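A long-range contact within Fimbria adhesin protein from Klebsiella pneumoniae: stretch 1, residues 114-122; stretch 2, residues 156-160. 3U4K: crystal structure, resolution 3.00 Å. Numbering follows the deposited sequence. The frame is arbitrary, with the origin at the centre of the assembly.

Stretch 1 (114-122) SMIYPDSYT
Stretch 2, residues 156-160: YTEYG

Residues 114-122 and 156-160 of the Klebsiella pneumoniae fimbria adhesin pack mainly through side chains; no hydrogen bond crosses, and the nearest CA atoms, of Tyr117 and Thr157, stand 8.4 Å apart. Stretch 1 is strand at 115-116, breaks at Tyr117 (phi/psi -67/138) and the cis peptide before Pro118, and resumes as strand at 119-122, running roughly with stretch 2; 115-116 runs roughly against it. Stretch 2 is strand, extended from Thr157 on, with Tyr156 departing at -134/-45. Met115, Tyr117 and Tyr121 point CB toward stretch 2; Thr157 and Tyr159 answer, while Glu158 between them points away. Tyr117, m (chi1 -76°, chi2 -120°), reaches across: CE1 lies 3.3 Å from Thr157 CG2, which Thr157, chi1 -91° and between wells, presents to the ring; OH is 3.5 Å from Tyr159 CB. Glu158 O lies at the ring's edge, 4.3 Å from Tyr117 CE1. Tyr159, t (177°, chi2 71°), carries its ring from beside Tyr117 OH toward Met115 and Tyr121. Selenomethionine Met115 (chi1 79°, p; chi2 -151°, t; chi3 119°) sets CE over one ring face, 3.7 Å from Tyr159 CE1 and 4.1 Å from the Tyr159 centroid, 27° off the normal: a CH-pi contact; SE sits obliquely. Tyr159 OH ends 3.7 Å from Tyr121 CB; Tyr121, t (-178°, chi2 67°), carries its ring end away.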

# COMPACT_ATOMS: atom_id res chain seq x y z
N SER A 114 -0.68 -5.91 12.29
CA SER A 114 -1.73 -5.24 11.54
C SER A 114 -1.60 -3.73 11.62
O SER A 114 -1.50 -3.17 12.71
CB SER A 114 -3.11 -5.68 12.04
OG SER A 114 -3.26 -7.09 11.92
N MSE A 115 -1.59 -3.07 10.46
CA MSE A 115 -1.47 -1.61 10.41
C MSE A 115 -2.02 -1.01 9.13
O MSE A 115 -1.99 -1.63 8.06
CB MSE A 115 -0.02 -1.18 10.64
CG MSE A 115 0.87 -1.33 9.41
SE MSE A 115 2.74 -1.66 9.94
CE MSE A 115 2.92 -3.43 9.10
N ILE A 116 -2.53 0.21 9.25
CA ILE A 116 -2.92 1.03 8.11
C ILE A 116 -1.80 2.05 7.86
O ILE A 116 -1.37 2.75 8.78
CB ILE A 116 -4.27 1.75 8.35
CG1 ILE A 116 -5.37 0.71 8.61
CG2 ILE A 116 -4.63 2.63 7.17
CD1 ILE A 116 -6.55 1.22 9.41
N TYR A 117 -1.31 2.09 6.62
CA TYR A 117 -0.21 2.96 6.23
C TYR A 117 -0.63 4.43 6.30
O TYR A 117 -1.74 4.77 5.88
CB TYR A 117 0.24 2.63 4.81
CG TYR A 117 1.07 1.38 4.65
CD1 TYR A 117 2.36 1.45 4.14
CD2 TYR A 117 0.56 0.12 4.98
CE1 TYR A 117 3.13 0.31 3.97
CE2 TYR A 117 1.33 -1.03 4.82
CZ TYR A 117 2.61 -0.93 4.31
OH TYR A 117 3.39 -2.05 4.14
N PRO A 118 0.25 5.31 6.83
CA PRO A 118 1.56 4.99 7.39
C PRO A 118 1.52 4.60 8.87
O PRO A 118 0.59 4.97 9.59
CB PRO A 118 2.34 6.30 7.21
CG PRO A 118 1.30 7.36 7.31
CD PRO A 118 0.01 6.77 6.81
N ASP A 119 2.54 3.85 9.29
CA ASP A 119 2.70 3.43 10.68
C ASP A 119 4.13 2.93 10.90
O ASP A 119 4.95 2.96 9.97
CB ASP A 119 1.70 2.33 11.04
CG ASP A 119 1.26 2.38 12.50
OD1 ASP A 119 1.72 3.28 13.24
OD2 ASP A 119 0.46 1.51 12.91
N SER A 120 4.43 2.50 12.12
CA SER A 120 5.72 1.89 12.43
C SER A 120 5.56 0.78 13.46
O SER A 120 4.72 0.87 14.34
CB SER A 120 6.71 2.94 12.92
OG SER A 120 6.21 3.62 14.06
N TYR A 121 6.38 -0.26 13.32
CA TYR A 121 6.35 -1.39 14.24
C TYR A 121 7.72 -1.64 14.88
O TYR A 121 8.75 -1.59 14.21
CB TYR A 121 5.85 -2.66 13.54
CG TYR A 121 5.75 -3.87 14.45
CD1 TYR A 121 4.81 -3.91 15.48
CD2 TYR A 121 6.58 -4.97 14.27
CE1 TYR A 121 4.71 -5.01 16.31
CE2 TYR A 121 6.49 -6.08 15.09
CZ TYR A 121 5.56 -6.10 16.11
OH TYR A 121 5.46 -7.20 16.93
N THR A 122 7.71 -1.91 16.19
CA THR A 122 8.94 -2.18 16.92
C THR A 122 8.93 -3.57 17.54
O THR A 122 7.94 -3.99 18.14
CB THR A 122 9.19 -1.12 18.02
OG1 THR A 122 8.99 0.19 17.47
CG2 THR A 122 10.61 -1.22 18.56
N TYR A 156 4.78 2.23 -4.60
CA TYR A 156 3.72 2.90 -3.84
C TYR A 156 3.91 2.71 -2.34
O TYR A 156 3.79 3.66 -1.56
CB TYR A 156 2.34 2.37 -4.26
CG TYR A 156 1.81 3.00 -5.53
CD1 TYR A 156 2.21 2.53 -6.78
CD2 TYR A 156 0.91 4.06 -5.48
CE1 TYR A 156 1.73 3.11 -7.95
CE2 TYR A 156 0.42 4.64 -6.64
CZ TYR A 156 0.83 4.16 -7.87
OH TYR A 156 0.35 4.74 -9.02
N THR A 157 4.21 1.47 -1.94
CA THR A 157 4.39 1.11 -0.54
C THR A 157 5.78 0.54 -0.29
O THR A 157 6.33 -0.19 -1.12
CB THR A 157 3.29 0.12 -0.09
OG1 THR A 157 2.18 0.85 0.44
CG2 THR A 157 3.81 -0.89 0.95
N GLU A 158 6.35 0.91 0.86
CA GLU A 158 7.63 0.37 1.32
C GLU A 158 7.62 0.15 2.82
O GLU A 158 7.36 1.07 3.60
CB GLU A 158 8.79 1.27 0.90
CG GLU A 158 9.19 1.12 -0.56
CD GLU A 158 10.35 1.99 -0.97
OE1 GLU A 158 10.81 2.83 -0.16
OE2 GLU A 158 10.81 1.84 -2.13
N TYR A 159 7.88 -1.09 3.22
CA TYR A 159 7.94 -1.45 4.63
C TYR A 159 9.27 -2.09 4.97
O TYR A 159 9.75 -2.97 4.25
CB TYR A 159 6.79 -2.40 4.98
CG TYR A 159 6.81 -2.89 6.41
CD1 TYR A 159 6.51 -2.03 7.46
CD2 TYR A 159 7.12 -4.22 6.71
CE1 TYR A 159 6.52 -2.47 8.77
CE2 TYR A 159 7.13 -4.67 8.02
CZ TYR A 159 6.83 -3.79 9.05
OH TYR A 159 6.84 -4.23 10.35
N GLY A 160 9.86 -1.65 6.07
CA GLY A 160 11.15 -2.18 6.52
C GLY A 160 11.83 -1.35 7.59
O GLY A 160 11.38 -0.24 7.88